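Long-range contacts in beta-n-acetylhexosaminidase (Streptococcus pneumoniae, PDB 4AZI), which removes terminal beta-linked N-acetylglucosamine from the non-reducing ends of glycans as a family 20 exo-acting glycoside hydrolase module: residues D56-T61 against K160-K165; K105-G110 against N360-R365. The protein carries 2 engineered substitutions. All coordinates share one frame; numbering follows the deposited sequence.

Contact 1 of 2, residues D56-T61 against K160-K165; sequences DDMTIT and KALIGK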
ATOM      1  N   ASP A  56      13.782   7.806 -13.918  1.00 13.64           N
ATOM      2  CA  ASP A  56      14.575   8.539 -14.899  1.00 14.16           C
ATOM      3  C   ASP A  56      15.147   7.626 -15.978  1.00 14.45           C
ATOM      4  O   ASP A  56      15.105   7.978 -17.156  1.00 14.18           O
ATOM      5  CB  ASP A  56      15.686   9.336 -14.218  1.00 14.35           C
ATOM      6  CG  ASP A  56      15.145  10.445 -13.338  1.00 14.80           C
ATOM      7  OD1 ASP A  56      14.069  10.992 -13.659  1.00 14.94           O
ATOM      8  OD2 ASP A  56      15.796  10.770 -12.326  1.00 15.32           O
ATOM      9  N   ASP A  57      15.671   6.466 -15.568  1.00 14.63           N
ATOM     10  CA  ASP A  57      16.105   5.430 -16.503  1.00 15.42           C
ATOM     11  C   ASP A  57      15.202   4.201 -16.450  1.00 15.47           C
ATOM     12  O   ASP A  57      15.159   3.487 -15.441  1.00 15.39           O
ATOM     13  CB  ASP A  57      17.557   4.983 -16.246  1.00 15.75           C
ATOM     14  CG  ASP A  57      17.978   3.856 -17.180  1.00 16.13           C
ATOM     15  OD1 ASP A  57      17.517   3.844 -18.336  1.00 16.25           O
ATOM     16  OD2 ASP A  57      18.760   2.975 -16.773  1.00 17.16           O
ATOM     17  N   MET A  58      14.525   3.940 -17.561  1.00 15.53           N
ATOM     18  CA  MET A  58      13.571   2.842 -17.656  1.00 15.62           C
ATOM     19  C   MET A  58      14.056   1.751 -18.606  1.00 15.28           C
ATOM     20  O   MET A  58      13.251   1.001 -19.156  1.00 15.62           O
ATOM     21  CB  MET A  58      12.194   3.370 -18.092  1.00 15.39           C
ATOM     22  CG  MET A  58      11.461   4.159 -17.022  1.00 15.75           C
ATOM     23  SD  MET A  58      11.046   3.178 -15.564  1.00 16.64           S
ATOM     24  CE  MET A  58       9.648   2.220 -16.128  1.00 15.55           C
ATOM     25  N   THR A  59      15.373   1.671 -18.795  1.00 14.86           N
ATOM     26  CA  THR A  59      15.979   0.649 -19.645  1.00 14.76           C
ATOM     27  C   THR A  59      15.750  -0.723 -19.022  1.00 14.65           C
ATOM     28  O   THR A  59      15.998  -0.920 -17.834  1.00 14.50           O
ATOM     29  CB  THR A  59      17.500   0.886 -19.826  1.00 14.51           C
ATOM     30  OG1 THR A  59      17.724   2.178 -20.399  1.00 14.47           O
ATOM     31  CG2 THR A  59      18.122  -0.177 -20.721  1.00 14.35           C
ATOM     32  N   ILE A  60      15.284  -1.666 -19.837  1.00 15.06           N
ATOM     33  CA  ILE A  60      15.002  -3.023 -19.380  1.00 15.23           C
ATOM     34  C   ILE A  60      15.783  -4.034 -20.205  1.00 15.63           C
ATOM     35  O   ILE A  60      15.804  -3.960 -21.435  1.00 15.88           O
ATOM     36  CB  ILE A  60      13.479  -3.347 -19.454  1.00 14.81           C
ATOM     37  CG1 ILE A  60      12.656  -2.456 -18.511  1.00 14.75           C
ATOM     38  CG2 ILE A  60      13.209  -4.823 -19.187  1.00 15.11           C
ATOM     39  CD1 ILE A  60      13.034  -2.534 -17.047  1.00 14.64           C
ATOM     40  N   THR A  61      16.423  -4.977 -19.522  1.00 16.21           N
ATOM     41  CA  THR A  61      17.050  -6.109 -20.185  1.00 16.80           C
ATOM     42  C   THR A  61      16.347  -7.401 -19.786  1.00 16.68           C
ATOM     43  O   THR A  61      16.266  -7.727 -18.613  1.00 16.47           O
ATOM     44  CB  THR A  61      18.543  -6.201 -19.835  1.00 17.45           C
ATOM     45  OG1 THR A  61      19.147  -4.940 -20.096  1.00 17.78           O
ATOM     46  CG2 THR A  61      19.239  -7.264 -20.680  1.00 17.67           C
ATOM     47  N   LYS A 160       9.100  -9.146 -14.587  1.00 12.36           N
ATOM     48  CA  LYS A 160      10.047  -9.373 -13.501  1.00 12.53           C
ATOM     49  C   LYS A 160      11.223  -8.398 -13.524  1.00 11.92           C
ATOM     50  O   LYS A 160      11.642  -7.902 -12.474  1.00 11.51           O
ATOM     51  CB  LYS A 160      10.588 -10.803 -13.529  1.00 13.14           C
ATOM     52  CG  LYS A 160       9.592 -11.856 -13.086  1.00 14.34           C
ATOM     53  CD  LYS A 160      10.283 -13.196 -12.940  1.00 14.79           C
ATOM     54  CE  LYS A 160       9.521 -14.296 -13.652  1.00 15.46           C
ATOM     55  NZ  LYS A 160      10.223 -15.607 -13.513  1.00 15.65           N
ATOM     56  N   ALA A 161      11.762  -8.151 -14.719  1.00 11.51           N
ATOM     57  CA  ALA A 161      12.858  -7.208 -14.890  1.00 11.45           C
ATOM     58  C   ALA A 161      12.398  -5.797 -14.535  1.00 11.22           C
ATOM     59  O   ALA A 161      13.107  -5.085 -13.823  1.00 11.06           O
ATOM     60  CB  ALA A 161      13.406  -7.257 -16.316  1.00 11.68           C
ATOM     61  N   LEU A 162      11.209  -5.417 -15.016  1.00 10.89           N
ATOM     62  CA  LEU A 162      10.602  -4.106 -14.717  1.00 10.79           C
ATOM     63  C   LEU A 162      10.397  -3.896 -13.218  1.00 10.78           C
ATOM     64  O   LEU A 162      10.783  -2.868 -12.668  1.00 10.76           O
ATOM     65  CB  LEU A 162       9.267  -3.938 -15.450  1.00 10.67           C
ATOM     66  CG  LEU A 162       8.572  -2.579 -15.266  1.00 10.67           C
ATOM     67  CD1 LEU A 162       9.463  -1.461 -15.789  1.00 10.60           C
ATOM     68  CD2 LEU A 162       7.225  -2.575 -15.976  1.00 10.83           C
ATOM     69  N   ILE A 163       9.798  -4.881 -12.556  1.00 10.86           N
ATOM     70  CA  ILE A 163       9.593  -4.787 -11.105  1.00 10.93           C
ATOM     71  C   ILE A 163      10.919  -4.761 -10.343  1.00 10.96           C
ATOM     72  O   ILE A 163      11.024  -4.101  -9.312  1.00 10.88           O
ATOM     73  CB  ILE A 163       8.620  -5.864 -10.588  1.00 10.92           C
ATOM     74  CG1 ILE A 163       7.195  -5.454 -10.973  1.00 10.62           C
ATOM     75  CG2 ILE A 163       8.714  -6.004  -9.074  1.00 10.47           C
ATOM     76  CD1 ILE A 163       6.242  -6.607 -11.097  1.00 11.41           C
ATOM     77  N   GLY A 164      11.918  -5.467 -10.870  1.00 11.44           N
ATOM     78  CA  GLY A 164      13.298  -5.385 -10.374  1.00 11.91           C
ATOM     79  C   GLY A 164      13.859  -3.969 -10.361  1.00 12.24           C
ATOM     80  O   GLY A 164      14.465  -3.541  -9.369  1.00 12.02           O
ATOM     81  N   LYS A 165      13.674  -3.234 -11.459  1.00 12.75           N
ATOM     82  CA  LYS A 165      14.116  -1.836 -11.535  1.00 13.46           C
ATOM     83  C   LYS A 165      13.428  -0.963 -10.496  1.00 12.92           C
ATOM     84  O   LYS A 165      14.108  -0.244  -9.768  1.00 12.84           O
ATOM     85  CB  LYS A 165      13.942  -1.245 -12.939  1.00 14.59           C
ATOM     86  CG  LYS A 165      14.933  -1.774 -13.962  1.00 16.24           C
ATOM     87  CD  LYS A 165      16.381  -1.447 -13.619  1.00 17.58           C
ATOM     88  CE  LYS A 165      17.306  -2.192 -14.570  1.00 18.96           C
ATOM     89  NZ  LYS A 165      18.756  -1.969 -14.305  1.00 20.71           N
TER
HETATM   90  O   HOH W   1      18.614  -2.958 -17.469  1.00 23.65           O
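The flat group here is the carboxylate of Asp57, whose OD1 takes two bonds from Thr59. The backbone N of Thr59 comes down on OD1 from above the carboxylate plane, 61° out of it, closing an Asx turn. The hydroxyl OG1 of Thr59 reaches the syn lone pair of the same Asp57 OD1 at 2.7 Å. Beyond this braced turn strand 60-62, paired antiparallel with strand 65-67, packs on helix 153-170 of the barrel's outer layer. Ile60, with CG1 anti to its carbonyl carbon (chi1 -64°), sets CD1 against Leu162 CA and Lys165 CG, 3.7 Å from the latter. Its other branch, CG2, meets Ala161 CB at 3.8 Å. Met58 starts away from the helix, but bends at chi2 and chi3 bring CE to 3.7 Å from Leu162 CD1; Met58 also touches Val72 and Ile76 of helix 69-83. Lys165 bends at chi2 and runs alongside Ile60 in the opposite direction, CE passing 3.7 Å from Thr59 O. A water weakly joins Lys165 NZ, Thr59 O and Thr61 OG1. The direct side-chain contact is mainly apolar; the lysine lends its methylenes, and its NZ, 5.5 Å from Asp57 OD2, probably contributes only diffuse electrostatic attraction.

Contact 2 of 2, residues K105-G110 against N360-R365; sequences KSKDIG and NYNALR
Lys105, in the last turn of helix 94-106, gives its carbonyl O to the backbone N of Asp108, one of the two bonds of a Schellman motif. Ser106 OG is bonded back to Tyr103 O; its carbonyl O packs 3.7 Å from Arg365 CD. Lys107 carries most of the contact: its CA sits 4.0 Å above the plane of the Arg365 guanidinium, over the centre of one face, and Tyr361 O covers the opposite face at 3.8 Å; the flat cation is sandwiched between two pieces of backbone. The Lys107 side chain leaves with CG anti to its carbonyl carbon, runs extended and bends only at chi4 (-66°), which turns NZ onto Asn362 OD1 at 3.0 Å. NZ approaches from above the carbonyl plane, 36° out of it. The same Asn362 OD1 takes a weak bond of 3.2 Å from Arg365 NH2, so one amide oxygen is shared by two cationic groups, which probably softens their mutual repulsion. Asn360 OD1 holds Asn362 by accepting from its N and ND2, the former closing an Asx turn; ND2 also bonds weakly to Ser35 OG of helix 24-37. Asp108, with positive phi, adds a charge of the other sign; its OD2 stands 4.2 Å from Arg365 NH1, well out of the guanidinium plane; any attraction is probably through charge alone, and OD2 also has a long, weak ion pair with Arg358. Ile109 N completes the Schellman motif by bonding to the carbonyl of the residue before Lys105, and Gly110 starts strand 110-117, its backbone paired with Ser40 and Val42. The turn from helix 94-106 into strand 110-117 is one of the alpha-to-beta connections of the TIM barrel, here covered by the start of helix 362-368.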
ATOM      1  N   LYS A 105       9.674  11.267   5.516  1.00 16.07           N
ATOM      2  CA  LYS A 105      10.696  10.855   6.492  1.00 16.29           C
ATOM      3  C   LYS A 105      10.890  11.931   7.565  1.00 16.55           C
ATOM      4  O   LYS A 105      10.996  11.607   8.746  1.00 16.33           O
ATOM      5  CB  LYS A 105      12.022  10.505   5.801  1.00 16.17           C
ATOM      6  CG  LYS A 105      13.027   9.755   6.682  1.00 16.56           C
ATOM      7  CD  LYS A 105      14.352   9.551   5.963  1.00 16.53           C
ATOM      8  CE  LYS A 105      15.457   9.285   6.970  1.00 16.69           C
ATOM      9  NZ  LYS A 105      16.799   9.203   6.342  1.00 16.93           N
ATOM     10  N   SER A 106      10.877  13.205   7.151  1.00 16.53           N
ATOM     11  CA  SER A 106      11.035  14.343   8.067  1.00 17.00           C
ATOM     12  C   SER A 106       9.906  14.435   9.101  1.00 17.35           C
ATOM     13  O   SER A 106      10.050  15.068  10.149  1.00 16.54           O
ATOM     14  CB  SER A 106      11.149  15.665   7.286  1.00 17.14           C
ATOM     15  OG  SER A 106       9.896  16.069   6.760  1.00 17.08           O
ATOM     16  N   LYS A 107       8.785  13.793   8.795  1.00 17.92           N
ATOM     17  CA  LYS A 107       7.660  13.733   9.712  1.00 18.69           C
ATOM     18  C   LYS A 107       7.464  12.330  10.303  1.00 19.13           C
ATOM     19  O   LYS A 107       6.379  12.011  10.798  1.00 19.74           O
ATOM     20  CB  LYS A 107       6.395  14.219   9.006  1.00 18.81           C
ATOM     21  CG  LYS A 107       6.395  15.721   8.752  1.00 19.20           C
ATOM     22  CD  LYS A 107       5.337  16.107   7.737  1.00 19.36           C
ATOM     23  CE  LYS A 107       5.459  17.575   7.352  1.00 19.66           C
ATOM     24  NZ  LYS A 107       5.147  18.455   8.510  1.00 20.33           N
ATOM     25  N   ASP A 108       8.525  11.513  10.260  1.00 19.54           N
ATOM     26  CA  ASP A 108       8.525  10.131  10.770  1.00 19.40           C
ATOM     27  C   ASP A 108       7.378   9.290  10.176  1.00 18.31           C
ATOM     28  O   ASP A 108       6.768   8.469  10.856  1.00 18.46           O
ATOM     29  CB  ASP A 108       8.498  10.102  12.317  1.00 21.19           C
ATOM     30  CG  ASP A 108       9.760  10.701  12.954  1.00 22.71           C
ATOM     31  OD1 ASP A 108      10.867  10.558  12.390  1.00 23.96           O
ATOM     32  OD2 ASP A 108       9.641  11.305  14.041  1.00 23.59           O
ATOM     33  N   ILE A 109       7.088   9.524   8.900  1.00 17.10           N
ATOM     34  CA  ILE A 109       6.105   8.756   8.142  1.00 15.63           C
ATOM     35  C   ILE A 109       6.883   7.925   7.120  1.00 15.07           C
ATOM     36  O   ILE A 109       7.670   8.466   6.347  1.00 15.04           O
ATOM     37  CB  ILE A 109       5.089   9.685   7.416  1.00 15.38           C
ATOM     38  CG1 ILE A 109       4.228  10.492   8.408  1.00 15.36           C
ATOM     39  CG2 ILE A 109       4.201   8.907   6.451  1.00 15.19           C
ATOM     40  CD1 ILE A 109       3.413   9.676   9.399  1.00 15.14           C
ATOM     41  N   GLY A 110       6.685   6.613   7.131  1.00 14.08           N
ATOM     42  CA  GLY A 110       7.249   5.774   6.091  1.00 13.39           C
ATOM     43  C   GLY A 110       6.400   5.794   4.831  1.00 12.95           C
ATOM     44  O   GLY A 110       5.211   6.106   4.876  1.00 13.53           O
ATOM     45  N   ASN A 360       0.052  14.580  17.994  1.00 17.39           N
ATOM     46  CA  ASN A 360       0.512  15.419  16.895  1.00 17.16           C
ATOM     47  C   ASN A 360       1.779  16.173  17.281  1.00 17.45           C
ATOM     48  O   ASN A 360       1.745  17.069  18.131  1.00 17.23           O
ATOM     49  CB  ASN A 360      -0.595  16.387  16.459  1.00 17.24           C
ATOM     50  CG  ASN A 360      -0.185  17.283  15.302  1.00 17.50           C
ATOM     51  OD1 ASN A 360       0.932  17.205  14.779  1.00 17.59           O
ATOM     52  ND2 ASN A 360      -1.100  18.149  14.894  1.00 17.59           N
ATOM     53  N   TYR A 361       2.879  15.812  16.630  1.00 17.21           N
ATOM     54  CA  TYR A 361       4.204  16.338  16.949  1.00 17.78           C
ATOM     55  C   TYR A 361       4.671  17.464  16.034  1.00 18.43           C
ATOM     56  O   TYR A 361       5.836  17.869  16.096  1.00 18.57           O
ATOM     57  CB  TYR A 361       5.231  15.193  16.973  1.00 17.51           C
ATOM     58  CG  TYR A 361       5.208  14.455  18.288  1.00 17.59           C
ATOM     59  CD1 TYR A 361       5.961  14.908  19.369  1.00 17.78           C
ATOM     60  CD2 TYR A 361       4.406  13.325  18.465  1.00 17.50           C
ATOM     61  CE1 TYR A 361       5.932  14.254  20.587  1.00 17.66           C
ATOM     62  CE2 TYR A 361       4.367  12.663  19.678  1.00 17.72           C
ATOM     63  CZ  TYR A 361       5.131  13.138  20.736  1.00 18.01           C
ATOM     64  OH  TYR A 361       5.096  12.495  21.946  1.00 18.33           O
ATOM     65  N   ASN A 362       3.767  17.980  15.202  1.00 19.24           N
ATOM     66  CA  ASN A 362       4.134  19.016  14.230  1.00 20.09           C
ATOM     67  C   ASN A 362       4.476  20.366  14.849  1.00 19.73           C
ATOM     68  O   ASN A 362       5.476  20.978  14.472  1.00 20.06           O
ATOM     69  CB  ASN A 362       3.078  19.164  13.137  1.00 20.74           C
ATOM     70  CG  ASN A 362       3.192  18.089  12.074  1.00 21.91           C
ATOM     71  OD1 ASN A 362       4.204  17.994  11.362  1.00 21.75           O
ATOM     72  ND2 ASN A 362       2.156  17.264  11.962  1.00 21.97           N
ATOM     73  N   ALA A 363       3.656  20.821  15.794  1.00 20.17           N
ATOM     74  CA  ALA A 363       3.942  22.056  16.535  1.00 20.39           C
ATOM     75  C   ALA A 363       5.304  21.987  17.233  1.00 20.44           C
ATOM     76  O   ALA A 363       6.057  22.965  17.225  1.00 20.36           O
ATOM     77  CB  ALA A 363       2.832  22.370  17.531  1.00 20.70           C
ATOM     78  N   LEU A 364       5.618  20.827  17.814  1.00 20.71           N
ATOM     79  CA  LEU A 364       6.928  20.590  18.421  1.00 21.20           C
ATOM     80  C   LEU A 364       8.080  20.795  17.433  1.00 21.42           C
ATOM     81  O   LEU A 364       9.045  21.491  17.753  1.00 21.54           O
ATOM     82  CB  LEU A 364       7.012  19.201  19.080  1.00 20.81           C
ATOM     83  CG  LEU A 364       8.336  18.835  19.771  1.00 20.82           C
ATOM     84  CD1 LEU A 364       8.758  19.909  20.768  1.00 20.61           C
ATOM     85  CD2 LEU A 364       8.262  17.488  20.471  1.00 20.60           C
ATOM     86  N   ARG A 365       7.978  20.198  16.245  1.00 21.69           N
ATOM     87  CA  ARG A 365       9.025  20.336  15.227  1.00 22.71           C
ATOM     88  C   ARG A 365       9.211  21.785  14.761  1.00 23.46           C
ATOM     89  O   ARG A 365      10.326  22.186  14.405  1.00 22.96           O
ATOM     90  CB  ARG A 365       8.769  19.412  14.029  1.00 22.65           C
ATOM     91  CG  ARG A 365       9.149  17.959  14.277  1.00 22.87           C
ATOM     92  CD  ARG A 365       9.036  17.117  13.013  1.00 23.31           C
ATOM     93  NE  ARG A 365       7.650  16.790  12.671  1.00 23.18           N
ATOM     94  CZ  ARG A 365       6.984  15.741  13.149  1.00 23.67           C
ATOM     95  NH1 ARG A 365       7.565  14.906  14.006  1.00 24.41           N
ATOM     96  NH2 ARG A 365       5.732  15.525  12.773  1.00 23.77           N
TER

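In the fold
The two contacts interleave along the chain, in the order 56-61, 105-110, 160-165, 360-365. Their centres are 33 Å apart, their nearest atoms about 18 Å. The parallel eight-stranded barrel links them: helix 94-106 of contact 2 leads into strand 110-117, and helix 153-170 of contact 1 follows that strand and precedes strand 176-180. Contact 1 packs the excursion between strand 41-45 and helix 94-106 onto the barrel's outer helical layer; contact 2 joins the barrel to the C-terminal helices. Contact 2 lies at the N-terminal end of strand 110-117, whereas the inhibitor-binding His120, Asp182 and Glu183 follow the C-terminal ends of strands 110-117 and 176-180, consistent with plain structural packing.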